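Local coordinates for periplasmic solute binding protein (PDB 6IXI), which binds zinc and manganese in the periplasm and probably delivers them to an ABC transporter, at residues N60-E65 with S101-H106. Sequence-based numbering, arbitrary orientation.
With CD (cadmium ion), chain C; CD (cadmium ion), chain B.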
loop_
_atom_site.group_PDB
_atom_site.type_symbol
_atom_site.label_atom_id
_atom_site.label_comp_id
_atom_site.label_asym_id
_atom_site.label_seq_id
_atom_site.Cartn_x
_atom_site.Cartn_y
_atom_site.Cartn_z
ATOM N N ASN A 60 8.884 -3.181 -3.046
ATOM C CA ASN A 60 8.065 -2.026 -3.334
ATOM C C ASN A 60 8.932 -0.934 -3.942
ATOM O O ASN A 60 8.541 -0.245 -4.889
ATOM C CB ASN A 60 7.447 -1.496 -2.042
ATOM C CG ASN A 60 6.323 -0.520 -2.312
ATOM O OD1 ASN A 60 5.212 -0.927 -2.676
ATOM N ND2 ASN A 60 6.615 0.761 -2.181
ATOM N N GLY A 61 10.122 -0.756 -3.357
ATOM C CA GLY A 61 10.911 0.405 -3.721
ATOM C C GLY A 61 10.301 1.655 -3.106
ATOM O O GLY A 61 9.640 1.567 -2.075
ATOM N N LEU A 62 10.534 2.817 -3.734
ATOM C CA LEU A 62 10.127 4.085 -3.144
ATOM C C LEU A 62 10.547 4.107 -1.675
ATOM O O LEU A 62 9.829 4.640 -0.831
ATOM C CB LEU A 62 8.608 4.238 -3.283
ATOM C CG LEU A 62 8.075 4.263 -4.717
ATOM C CD1 LEU A 62 6.552 4.378 -4.732
ATOM C CD2 LEU A 62 8.716 5.393 -5.514
ATOM N N HIS A 63 11.705 3.491 -1.385
ATOM C CA HIS A 63 12.375 3.571 -0.090
ATOM C C HIS A 63 11.645 2.791 1.000
ATOM O O HIS A 63 12.040 2.894 2.155
ATOM C CB HIS A 63 12.669 5.020 0.365
ATOM C CG HIS A 63 13.715 5.717 -0.440
ATOM N ND1 HIS A 63 14.491 6.742 0.085
ATOM C CD2 HIS A 63 14.107 5.568 -1.728
ATOM C CE1 HIS A 63 15.299 7.206 -0.851
ATOM N NE2 HIS A 63 15.089 6.495 -1.970
ATOM N N LEU A 64 10.628 1.988 0.642
ATOM C CA LEU A 64 9.880 1.276 1.672
ATOM C C LEU A 64 10.810 0.352 2.457
ATOM O O LEU A 64 10.661 0.198 3.671
ATOM C CB LEU A 64 8.713 0.478 1.071
ATOM C CG LEU A 64 7.909 -0.335 2.086
ATOM C CD1 LEU A 64 7.136 0.581 3.018
ATOM C CD2 LEU A 64 6.970 -1.324 1.401
ATOM N N GLU A 65 11.749 -0.283 1.747
ATOM C CA GLU A 65 12.524 -1.346 2.359
ATOM C C GLU A 65 13.882 -0.805 2.818
ATOM O O GLU A 65 14.809 -1.578 3.079
ATOM C CB GLU A 65 12.686 -2.521 1.388
ATOM C CG GLU A 65 11.388 -3.275 1.085
ATOM C CD GLU A 65 10.636 -2.770 -0.139
ATOM O OE1 GLU A 65 11.133 -1.824 -0.760
ATOM O OE2 GLU A 65 9.557 -3.326 -0.478
ATOM N N SER A 101 12.458 15.699 -2.404
ATOM C CA SER A 101 12.568 14.960 -1.152
ATOM C C SER A 101 12.503 13.452 -1.386
ATOM O O SER A 101 12.445 12.990 -2.524
ATOM C CB SER A 101 11.482 15.385 -0.194
ATOM O OG SER A 101 10.201 15.037 -0.705
ATOM N N GLU A 102 12.490 12.703 -0.273
ATOM C CA GLU A 102 12.339 11.256 -0.252
ATOM C C GLU A 102 10.947 10.869 -0.763
ATOM O O GLU A 102 9.957 11.558 -0.506
ATOM C CB GLU A 102 12.550 10.741 1.172
ATOM C CG GLU A 102 13.891 10.057 1.404
ATOM C CD GLU A 102 13.775 8.860 2.340
ATOM O OE1 GLU A 102 14.758 8.098 2.471
ATOM O OE2 GLU A 102 12.682 8.675 2.932
ATOM N N PRO A 103 10.815 9.755 -1.511
ATOM C CA PRO A 103 9.513 9.358 -2.056
ATOM C C PRO A 103 8.598 8.854 -0.940
ATOM O O PRO A 103 9.041 8.216 0.019
ATOM C CB PRO A 103 9.873 8.274 -3.091
ATOM C CG PRO A 103 11.183 7.689 -2.591
ATOM C CD PRO A 103 11.897 8.816 -1.869
ATOM N N ASN A 104 7.315 9.204 -1.041
ATOM C CA ASN A 104 6.267 8.546 -0.269
ATOM C C ASN A 104 6.129 7.120 -0.815
ATOM O O ASN A 104 6.010 6.924 -2.021
ATOM C CB ASN A 104 4.975 9.361 -0.359
ATOM C CG ASN A 104 3.861 8.862 0.532
ATOM O OD1 ASN A 104 3.493 7.680 0.484
ATOM N ND2 ASN A 104 3.299 9.760 1.331
ATOM N N PRO A 105 6.180 6.057 0.020
ATOM C CA PRO A 105 6.143 4.694 -0.514
ATOM C C PRO A 105 4.780 4.091 -0.875
ATOM O O PRO A 105 4.739 3.024 -1.484
ATOM C CB PRO A 105 6.761 3.887 0.629
ATOM C CG PRO A 105 6.331 4.640 1.873
ATOM C CD PRO A 105 6.233 6.096 1.483
ATOM N N HIS A 106 3.672 4.759 -0.513
ATOM C CA HIS A 106 2.364 4.109 -0.430
ATOM C C HIS A 106 1.683 4.018 -1.804
ATOM O O HIS A 106 0.493 4.327 -1.930
ATOM C CB HIS A 106 1.516 4.826 0.658
ATOM C CG HIS A 106 2.159 4.845 2.015
ATOM N ND1 HIS A 106 2.866 5.953 2.482
ATOM C CD2 HIS A 106 2.224 3.911 3.002
ATOM C CE1 HIS A 106 3.308 5.706 3.709
ATOM N NE2 HIS A 106 2.956 4.452 4.044
HETATM CD CD CD C . 14.154 7.644 4.752
HETATM CD CD CD B . 2.941 3.437 5.952
HETATM O O HOH W 1 16.444 7.677 4.278
#
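The imidazole of His63 lies with one face on Pro103, whose CD sits 3.7 Å from the ring centroid, almost exactly on the ring normal: a CH-pi contact. At the ring's edge, in its plane, ND1 donates to Glu102 OE1 at 2.8 Å. The carboxylate plane stands at 86° to the ring, and ND1 meets OE1 from above it. Both oxygens also chelate, on the other side of the carboxylate plane, a cadmium ion shared with a water and Glu66; OE1 thus has two partners. The His106 ring carries Pro105 CG over one face, offset toward the rim, and has the Asn104 amide at its edge.

Between the rings the side-chain packing is apolar, joining the loops after strand 56-59 and before helix 111-128 beside the metal site. Leu62 sets CD2 against Pro103 CB (3.9 Å), while Pro105 CB sits near Leu64 CB. With CG anti to the backbone N (chi1 -166°), the Asn60 amide turns toward Pro105: ND2 reaches Pro105 O at 3.0 Å, in the carbonyl plane on a lone pair, and also bonds the carbonyl oxygen of Gly61, the first residue of the type I' turn 61-64. Asn60 OD1 takes a bond from Tyr117.

Asn104 OD1 accepts from both N and ND1 of His106, the former closing an Asx turn. This fixes the ring's rotation and presents NE2 to the other cadmium, 2.2 Å away, completed by His39, Glu172 and Asp247. Cadmium thus occupies the zinc and manganese site; Asn104 acts as its second shell, and the accepted bond probably makes His106 a stronger ligand.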